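PDB 4N03: ABC-type branched-chain amino acid transport systems periplasmic component-like protein from Thermomonospora curvata, which probably binds fatty acids as the substrate-binding component of an ABC transporter, and holds palmitic acid in this structure. Local coordinates for residues Val23-Gly26 against Pro27-Asp31; Ala257-Pro260 against Gln261-Ala264; Pro266-Pro269 against Ala270-Gly274; Gly338-Asn341 against Ala342-Glu346. All coordinates share one frame; numbering follows the deposited sequence.

Contact 1. Residues Val23-Gly26 against Pro27-Asp31; sequences VKQG and PGVTD
Gly26 and Pro27 open a type II beta turn that ends at Val29 and takes the chain from strand 24-25 toward strand 33-40. Pro27 holds the second position of the turn. Gly28 follows with a positive phi of 78°, where a side chain would jam against the carbonyl oxygen of Pro27. Val29 closes the turn: its N donates to Gly26 O at 3.1 Å. A water sits within hydrogen-bonding distance of both ends of the turn, 2.8 Å from Gly26 O and 2.9 Å from Val29 O. Val29 CG1 is anti to its backbone N (chi1 -175°), which places it 3.8 Å from Gln25 CB and equally near Gln25 CG. At Thr30 the extended Gln25 chain runs over the peptide; both Gln25 OE1 and Thr30 O turn to the guanidinium of Arg73, which donates to each and probably offsets the closeness of the two acceptors. With an alanine at Gln25, Val29 CG1 would probably lose the CG it packs on and Arg73 NH2 would be left without this acceptor. Beyond Thr30, Gln25 OE1 ends 3.4 Å from Asp31 CA.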
loop_
_atom_site.group_PDB
_atom_site.type_symbol
_atom_site.label_atom_id
_atom_site.label_comp_id
_atom_site.label_asym_id
_atom_site.label_seq_id
_atom_site.Cartn_x
_atom_site.Cartn_y
_atom_site.Cartn_z
ATOM N N VAL A 23 -23.861 22.423 -9.837
ATOM C CA VAL A 23 -22.654 21.626 -9.850
ATOM C C VAL A 23 -22.709 20.647 -11.011
ATOM O O VAL A 23 -23.643 19.889 -11.179
ATOM C CB VAL A 23 -22.465 20.902 -8.497
ATOM C CG1 VAL A 23 -21.302 19.930 -8.574
ATOM C CG2 VAL A 23 -22.337 21.905 -7.364
ATOM N N LYS A 24 -21.650 20.669 -11.832
ATOM C CA LYS A 24 -21.535 19.718 -12.922
ATOM C C LYS A 24 -21.338 18.301 -12.380
ATOM O O LYS A 24 -20.616 18.093 -11.423
ATOM C CB LYS A 24 -20.371 20.089 -13.847
ATOM C CG LYS A 24 -20.532 21.396 -14.605
ATOM C CD LYS A 24 -19.230 21.787 -15.301
ATOM C CE LYS A 24 -19.292 23.142 -15.974
ATOM N NZ LYS A 24 -17.906 23.661 -16.115
ATOM N N GLN A 25 -22.045 17.351 -12.983
ATOM C CA GLN A 25 -22.087 15.985 -12.485
ATOM C C GLN A 25 -21.515 15.007 -13.520
ATOM O O GLN A 25 -22.125 14.771 -14.531
ATOM C CB GLN A 25 -23.531 15.616 -12.129
ATOM C CG GLN A 25 -24.157 16.548 -11.078
ATOM C CD GLN A 25 -25.614 16.278 -10.715
ATOM O OE1 GLN A 25 -26.033 16.734 -9.659
ATOM N NE2 GLN A 25 -26.372 15.630 -11.532
ATOM N N GLY A 26 -20.399 14.376 -13.179
ATOM C CA GLY A 26 -19.826 13.353 -14.039
ATOM C C GLY A 26 -20.438 12.007 -13.790
ATOM O O GLY A 26 -21.451 11.867 -13.072
ATOM N N PRO A 27 -19.842 10.971 -14.374
ATOM C CA PRO A 27 -20.315 9.597 -14.104
ATOM C C PRO A 27 -20.353 9.284 -12.615
ATOM O O PRO A 27 -19.470 9.662 -11.873
ATOM C CB PRO A 27 -19.303 8.724 -14.868
ATOM C CG PRO A 27 -18.648 9.624 -15.819
ATOM C CD PRO A 27 -18.658 10.997 -15.246
ATOM N N GLY A 28 -21.400 8.583 -12.193
ATOM C CA GLY A 28 -21.535 8.249 -10.811
ATOM C C GLY A 28 -22.042 9.373 -9.904
ATOM O O GLY A 28 -22.223 9.155 -8.722
ATOM N N VAL A 29 -22.337 10.542 -10.457
ATOM C CA VAL A 29 -22.767 11.669 -9.666
ATOM C C VAL A 29 -24.179 12.020 -10.050
ATOM O O VAL A 29 -24.479 12.207 -11.216
ATOM C CB VAL A 29 -21.888 12.900 -9.876
ATOM C CG1 VAL A 29 -22.314 14.020 -8.941
ATOM C CG2 VAL A 29 -20.445 12.556 -9.588
ATOM N N THR A 30 -25.059 12.066 -9.058
ATOM C CA THR A 30 -26.431 12.539 -9.254
ATOM C C THR A 30 -26.661 13.723 -8.381
ATOM O O THR A 30 -25.787 14.198 -7.681
ATOM C CB THR A 30 -27.436 11.427 -8.916
ATOM O OG1 THR A 30 -27.318 11.121 -7.542
ATOM C CG2 THR A 30 -27.192 10.212 -9.775
ATOM N N ASP A 31 -27.917 14.199 -8.366
ATOM C CA ASP A 31 -28.272 15.350 -7.531
ATOM C C ASP A 31 -28.160 15.091 -6.013
ATOM O O ASP A 31 -28.031 16.042 -5.250
ATOM C CB ASP A 31 -29.653 15.938 -7.929
ATOM C CG ASP A 31 -30.785 14.911 -7.911
ATOM O OD1 ASP A 31 -30.608 13.803 -7.384
ATOM O OD2 ASP A 31 -31.896 15.250 -8.393
HETATM O O HOH W 1 -24.079 12.272 -14.079
#

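Contact 2. Residues Ala257-Pro260 against Gln261-Ala264; sequences AYSP and QLLA
Pro260 O accepts from Leu263 N at 2.9 Å, the middle of three successive i to i+3 bonds that wind this loop into a short 3-10 turn. Leu262 N to Ser259 O, at 3.0 Å, comes before it, and Ala264 N to Gln261 O, at 3.1 Å, after it. Tyr258, ahead of the turn, and Leu263 within it cross at about a right angle. The Tyr258 hydroxyl is tightly packed, with OH 3.1 Å from Leu263 CD1, and is itself hydrogen-bonded to Gly382 O; Leu263 CD2 approaches the ring edge near its plane. Leu262 lies over Ser259, CG 3.5 Å from Ser259 OG, while its CD1 comes 4.2 Å from Tyr258 CD1. Gln261, bent at chi2 (74°), folds back until its OE1 is 3.4 Å from Ser259 CB. Replacing Leu262 with a serine would probably open a gap beside Ser259 and the tyrosine ring and cost the apolar contact with the neighbouring helix. That neighbour is helix 232-244, where Leu262 meets Pro232 and Ala236; on leaving the turn, after strand 251-253, the chain proceeds to helix 268-271, touched by both leucines.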
loop_
_atom_site.group_PDB
_atom_site.type_symbol
_atom_site.label_atom_id
_atom_site.label_comp_id
_atom_site.label_asym_id
_atom_site.label_seq_id
_atom_site.Cartn_x
_atom_site.Cartn_y
_atom_site.Cartn_z
ATOM N N ALA A 257 3.829 -7.693 3.660
ATOM C CA ALA A 257 4.291 -9.045 3.983
ATOM C C ALA A 257 4.048 -9.373 5.473
ATOM O O ALA A 257 4.939 -9.890 6.143
ATOM C CB ALA A 257 5.757 -9.227 3.598
ATOM N N TYR A 258 2.860 -9.060 5.989
ATOM C CA TYR A 258 2.503 -9.200 7.407
ATOM C C TYR A 258 1.060 -8.808 7.583
ATOM O O TYR A 258 0.582 -7.893 6.973
ATOM C CB TYR A 258 3.399 -8.290 8.264
ATOM C CG TYR A 258 2.985 -8.290 9.684
ATOM C CD1 TYR A 258 3.169 -9.422 10.461
ATOM C CD2 TYR A 258 2.444 -7.179 10.295
ATOM C CE1 TYR A 258 2.719 -9.448 11.791
ATOM C CE2 TYR A 258 2.037 -7.205 11.628
ATOM C CZ TYR A 258 2.203 -8.337 12.361
ATOM O OH TYR A 258 1.810 -8.398 13.695
ATOM N N SER A 259 0.366 -9.532 8.471
ATOM C CA SER A 259 -0.928 -9.148 9.035
ATOM C C SER A 259 -0.867 -9.537 10.504
ATOM O O SER A 259 -0.274 -10.536 10.871
ATOM C CB SER A 259 -2.041 -9.936 8.332
ATOM O OG SER A 259 -1.931 -11.322 8.657
ATOM N N PRO A 260 -1.535 -8.770 11.382
ATOM C CA PRO A 260 -1.534 -9.137 12.784
ATOM C C PRO A 260 -2.219 -10.452 13.103
ATOM O O PRO A 260 -1.869 -11.078 14.100
ATOM C CB PRO A 260 -2.307 -8.003 13.444
ATOM C CG PRO A 260 -2.259 -6.875 12.512
ATOM C CD PRO A 260 -2.183 -7.474 11.150
ATOM N N GLN A 261 -3.061 -10.934 12.217
ATOM C CA GLN A 261 -3.653 -12.251 12.401
ATOM C C GLN A 261 -2.574 -13.321 12.556
ATOM O O GLN A 261 -2.776 -14.372 13.161
ATOM C CB GLN A 261 -4.529 -12.629 11.203
ATOM C CG GLN A 261 -5.861 -11.933 11.148
ATOM C CD GLN A 261 -5.833 -10.490 10.754
ATOM O OE1 GLN A 261 -4.802 -9.964 10.250
ATOM N NE2 GLN A 261 -6.969 -9.845 10.880
ATOM N N LEU A 262 -1.424 -13.123 11.892
ATOM C CA LEU A 262 -0.363 -14.112 11.969
ATOM C C LEU A 262 0.156 -14.322 13.404
ATOM O O LEU A 262 0.699 -15.365 13.725
ATOM C CB LEU A 262 0.818 -13.720 11.091
ATOM C CG LEU A 262 0.560 -13.527 9.609
ATOM C CD1 LEU A 262 1.844 -13.104 8.885
ATOM C CD2 LEU A 262 -0.045 -14.764 8.959
ATOM N N LEU A 263 -0.044 -13.329 14.270
ATOM C CA LEU A 263 0.401 -13.441 15.654
ATOM C C LEU A 263 -0.430 -14.408 16.479
ATOM O O LEU A 263 0.062 -14.884 17.495
ATOM C CB LEU A 263 0.461 -12.079 16.325
ATOM C CG LEU A 263 1.385 -11.068 15.667
ATOM C CD1 LEU A 263 1.497 -9.821 16.465
ATOM C CD2 LEU A 263 2.788 -11.620 15.416
ATOM N N ALA A 264 -1.599 -14.778 15.971
ATOM C CA ALA A 264 -2.462 -15.748 16.603
ATOM C C ALA A 264 -2.211 -17.124 16.065
ATOM O O ALA A 264 -2.992 -18.019 16.365
ATOM C CB ALA A 264 -3.927 -15.354 16.419
#

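Contact 3. Residues Pro266-Pro269 against Ala270-Gly274; sequences PAKP and ALVEG
Residues 268-271 form a short, weakly bonded helix, the helical link of a beta-alpha-beta unit between parallel strands 251-253 and 275-279, and the contact is a local one round its turn. Lys268 O is gripped twice. Leu271 N reaches it at 2.9 Å from high above the carbonyl plane, 61° out of it, while Val272 N comes in at 3.1 Å almost head-on to the oxygen, with a C=O...N angle of 172°. One acceptor thus serves an i+3 and an i+4 donor, as where a turn mixes 3-10 and alpha winding. A weak bond from Ala270 N to Ala267 O precedes them. On the inner side Ala267 CB meets Leu271 CD1 at 4.0 Å, and Leu271 CG rests on Ala267 O; Ala267, Ala270 and Leu271 together face helix 232-244 through Ala236, Ala239 and Arg243. On another side the long Lys268 chain, with CG anti to the backbone N (chi1 178°), stretches out and then bends at its last torsion, bringing NZ beside Val272 CG2 on the way to a salt bridge with Glu377. Val272 CG2 also packs 3.5 Å from Lys268 O. Past the helix, Glu273 turns back toward the carbonyl of Pro269: its CG lies 3.8 Å from Pro269 O, and a water donates to both that oxygen and Glu273 OE2, lying 2.5 Å from Glu273 OE2.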
loop_
_atom_site.group_PDB
_atom_site.type_symbol
_atom_site.label_atom_id
_atom_site.label_comp_id
_atom_site.label_asym_id
_atom_site.label_seq_id
_atom_site.Cartn_x
_atom_site.Cartn_y
_atom_site.Cartn_z
ATOM N N PRO A 266 1.159 -20.179 15.064
ATOM C CA PRO A 266 2.456 -20.543 15.541
ATOM C C PRO A 266 3.612 -19.786 14.883
ATOM O O PRO A 266 4.725 -19.900 15.334
ATOM C CB PRO A 266 2.534 -22.041 15.243
ATOM C CG PRO A 266 1.121 -22.486 15.318
ATOM C CD PRO A 266 0.394 -21.365 14.638
ATOM N N ALA A 267 3.351 -18.963 13.867
ATOM C CA ALA A 267 4.394 -18.132 13.302
ATOM C C ALA A 267 4.823 -17.012 14.202
ATOM O O ALA A 267 5.871 -16.410 13.963
ATOM C CB ALA A 267 3.940 -17.576 11.952
ATOM N N LYS A 268 4.031 -16.718 15.248
ATOM C CA LYS A 268 4.305 -15.544 16.090
ATOM C C LYS A 268 5.758 -15.376 16.529
ATOM O O LYS A 268 6.322 -14.283 16.362
ATOM C CB LYS A 268 3.385 -15.536 17.314
ATOM C CG LYS A 268 3.614 -14.400 18.289
ATOM C CD LYS A 268 2.779 -14.474 19.565
ATOM C CE LYS A 268 3.178 -13.342 20.493
ATOM N NZ LYS A 268 4.532 -13.506 21.112
ATOM N N PRO A 269 6.386 -16.394 17.117
ATOM C CA PRO A 269 7.762 -16.202 17.585
ATOM C C PRO A 269 8.760 -15.865 16.470
ATOM O O PRO A 269 9.769 -15.222 16.731
ATOM C CB PRO A 269 8.127 -17.548 18.265
ATOM C CG PRO A 269 6.897 -18.309 18.288
ATOM C CD PRO A 269 5.860 -17.723 17.453
ATOM N N ALA A 270 8.458 -16.312 15.260
ATOM C CA ALA A 270 9.300 -16.008 14.090
ATOM C C ALA A 270 8.977 -14.662 13.447
ATOM O O ALA A 270 9.691 -14.270 12.506
ATOM C CB ALA A 270 9.144 -17.104 13.058
ATOM N N LEU A 271 8.004 -13.943 13.996
ATOM C CA LEU A 271 7.655 -12.638 13.492
ATOM C C LEU A 271 7.998 -11.526 14.466
ATOM O O LEU A 271 8.235 -10.396 14.045
ATOM C CB LEU A 271 6.171 -12.568 13.110
ATOM C CG LEU A 271 5.806 -13.539 11.982
ATOM C CD1 LEU A 271 4.298 -13.631 11.922
ATOM C CD2 LEU A 271 6.451 -13.131 10.643
ATOM N N VAL A 272 8.040 -11.795 15.784
ATOM C CA VAL A 272 8.231 -10.730 16.782
ATOM C C VAL A 272 9.674 -10.494 17.174
ATOM O O VAL A 272 9.968 -9.614 17.977
ATOM C CB VAL A 272 7.348 -10.931 18.022
ATOM C CG1 VAL A 272 5.868 -10.894 17.656
ATOM C CG2 VAL A 272 7.748 -12.179 18.774
ATOM N N GLU A 273 10.573 -11.263 16.573
ATOM C CA GLU A 273 12.004 -10.947 16.585
ATOM C C GLU A 273 12.623 -11.297 15.248
ATOM O O GLU A 273 12.245 -12.283 14.665
ATOM C CB GLU A 273 12.778 -11.664 17.689
ATOM C CG GLU A 273 12.798 -13.141 17.600
ATOM C CD GLU A 273 13.729 -13.808 18.620
ATOM O OE1 GLU A 273 14.895 -13.400 18.775
ATOM O OE2 GLU A 273 13.304 -14.809 19.226
ATOM N N GLY A 274 13.539 -10.459 14.793
ATOM C CA GLY A 274 14.297 -10.728 13.571
ATOM C C GLY A 274 13.577 -10.496 12.273
ATOM O O GLY A 274 14.149 -10.852 11.228
HETATM O O HOH W 2 10.905 -15.570 19.215
#

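Contact 4. Residues Gly338-Asn341 against Ala342-Glu346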
loop_
_atom_site.group_PDB
_atom_site.type_symbol
_atom_site.label_atom_id
_atom_site.label_comp_id
_atom_site.label_asym_id
_atom_site.label_seq_id
_atom_site.Cartn_x
_atom_site.Cartn_y
_atom_site.Cartn_z
ATOM N N GLY A 338 -12.713 17.886 -13.106
ATOM C CA GLY A 338 -12.754 18.723 -11.914
ATOM C C GLY A 338 -12.097 18.022 -10.734
ATOM O O GLY A 338 -11.341 18.612 -9.968
ATOM N N LEU A 339 -12.352 16.730 -10.624
ATOM C CA LEU A 339 -11.839 15.992 -9.492
ATOM C C LEU A 339 -10.337 15.834 -9.526
ATOM O O LEU A 339 -9.638 16.019 -8.549
ATOM C CB LEU A 339 -12.522 14.636 -9.399
ATOM C CG LEU A 339 -12.166 13.819 -8.156
ATOM C CD1 LEU A 339 -12.635 14.511 -6.881
ATOM C CD2 LEU A 339 -12.819 12.446 -8.234
ATOM N N ILE A 340 -9.786 15.458 -10.687
ATOM C CA ILE A 340 -8.353 15.253 -10.786
ATOM C C ILE A 340 -7.612 16.564 -10.619
ATOM O O ILE A 340 -6.573 16.607 -9.985
ATOM C CB ILE A 340 -7.931 14.481 -12.044
ATOM C CG1 ILE A 340 -6.517 13.902 -11.855
ATOM C CG2 ILE A 340 -8.013 15.331 -13.279
ATOM C CD1 ILE A 340 -6.411 12.879 -10.739
ATOM N N ASN A 341 -8.171 17.642 -11.164
ATOM C CA ASN A 341 -7.482 18.927 -11.026
ATOM C C ASN A 341 -7.503 19.390 -9.566
ATOM O O ASN A 341 -6.536 19.924 -9.074
ATOM C CB ASN A 341 -8.136 19.932 -11.967
ATOM C CG ASN A 341 -7.772 19.686 -13.421
ATOM O OD1 ASN A 341 -6.855 18.943 -13.718
ATOM N ND2 ASN A 341 -8.536 20.254 -14.281
ATOM N N ALA A 342 -8.591 19.123 -8.834
ATOM C CA ALA A 342 -8.663 19.406 -7.398
ATOM C C ALA A 342 -7.603 18.593 -6.660
ATOM O O ALA A 342 -6.859 19.118 -5.846
ATOM C CB ALA A 342 -10.048 19.103 -6.845
ATOM N N HIS A 343 -7.503 17.293 -6.967
ATOM C CA HIS A 343 -6.510 16.463 -6.315
ATOM C C HIS A 343 -5.071 16.973 -6.579
ATOM O O HIS A 343 -4.253 17.119 -5.687
ATOM C CB HIS A 343 -6.617 15.010 -6.814
ATOM C CG HIS A 343 -5.547 14.151 -6.250
ATOM N ND1 HIS A 343 -5.372 13.924 -4.908
ATOM C CD2 HIS A 343 -4.500 13.556 -6.875
ATOM C CE1 HIS A 343 -4.301 13.174 -4.725
ATOM N NE2 HIS A 343 -3.750 12.939 -5.914
ATOM N N ARG A 344 -4.764 17.229 -7.841
ATOM C CA ARG A 344 -3.390 17.531 -8.299
ATOM C C ARG A 344 -2.993 18.956 -7.997
ATOM O O ARG A 344 -1.874 19.353 -8.373
ATOM C CB ARG A 344 -3.225 17.278 -9.782
ATOM C CG ARG A 344 -3.344 15.821 -10.185
ATOM C CD ARG A 344 -2.056 15.094 -10.176
ATOM N NE ARG A 344 -2.177 13.659 -10.347
ATOM C CZ ARG A 344 -1.531 12.776 -9.610
ATOM N NH1 ARG A 344 -0.708 13.138 -8.670
ATOM N NH2 ARG A 344 -1.670 11.486 -9.874
ATOM N N SER A 345 -3.876 19.736 -7.381
ATOM C CA SER A 345 -3.552 21.056 -6.855
ATOM C C SER A 345 -2.878 21.016 -5.507
ATOM O O SER A 345 -2.340 22.029 -5.073
ATOM C CB SER A 345 -4.776 21.957 -6.864
ATOM O OG SER A 345 -5.683 21.611 -5.815
ATOM N N GLU A 346 -2.818 19.846 -4.872
ATOM C CA GLU A 346 -2.297 19.738 -3.485
ATOM C C GLU A 346 -0.859 19.382 -3.444
ATOM O O GLU A 346 -0.466 18.223 -3.770
ATOM C CB GLU A 346 -3.134 18.665 -2.760
ATOM C CG GLU A 346 -2.703 18.384 -1.341
ATOM C CD GLU A 346 -2.751 19.614 -0.477
ATOM O OE1 GLU A 346 -1.744 20.300 -0.307
ATOM O OE2 GLU A 346 -3.833 19.929 0.074
#
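The C-terminal end of helix 336-343, continuing into a type I beta turn from His343 to Glu346, makes this contact. Three regular alpha-helical bonds hold the last turn: Ala342 N to Gly338 O, His343 N to Leu339 O and Arg344 N to Ile340 O, the last at 2.9 Å. Ile340 and Arg344 lie side by side and point the same way, Ile340 CG1 at 4.1 Å from Arg344 CG, and the first methylene carbons of the arginine also sit on Ile340 O, CG being 3.3 Å away. A bend at chi2 (-90°) swings the guanidinium round toward His343, whose CD2 stands 4.0 Å above one face, displaced toward the rim. The polar ends reach beyond the helix: Arg344 donates to Lys139 O and Phe359 O, His343 NE2 pairs with Gln142 OE1, and the imidazole also meets the rings of Phe125 and Phe359. The two arginine bonds restrain the rotation of the buried guanidinium and tie the helix end to surrounding loops. Ala342 CB tucks 3.4 Å from Gly338 O. After the helix, Ser345 OG donates to Ala342 O at 2.8 Å.

The four contacts form two pairs on opposite sides of the chain's centre. Contacts 2 and 3 adjoin, their centres 9 Å apart, and interlock through leucines: Leu262 CB is 3.6 Å from Leu271 CD1, and Leu263 CD2 is 3.9 Å from Val272 CG1. Contacts 1 and 4 do not touch, their nearest atoms about 8 Å apart, but strand 24-25 of the first pairs with strand 333-334, just before the helix of the second. Contacts 2 and 4 are 36 Å apart between centres; the side chain of Ser259 is about 8 Å from the bound palmitic acid, that of His343 about 12 Å, so contact 2 is nearer to the ligand and neither of these side chains touches it.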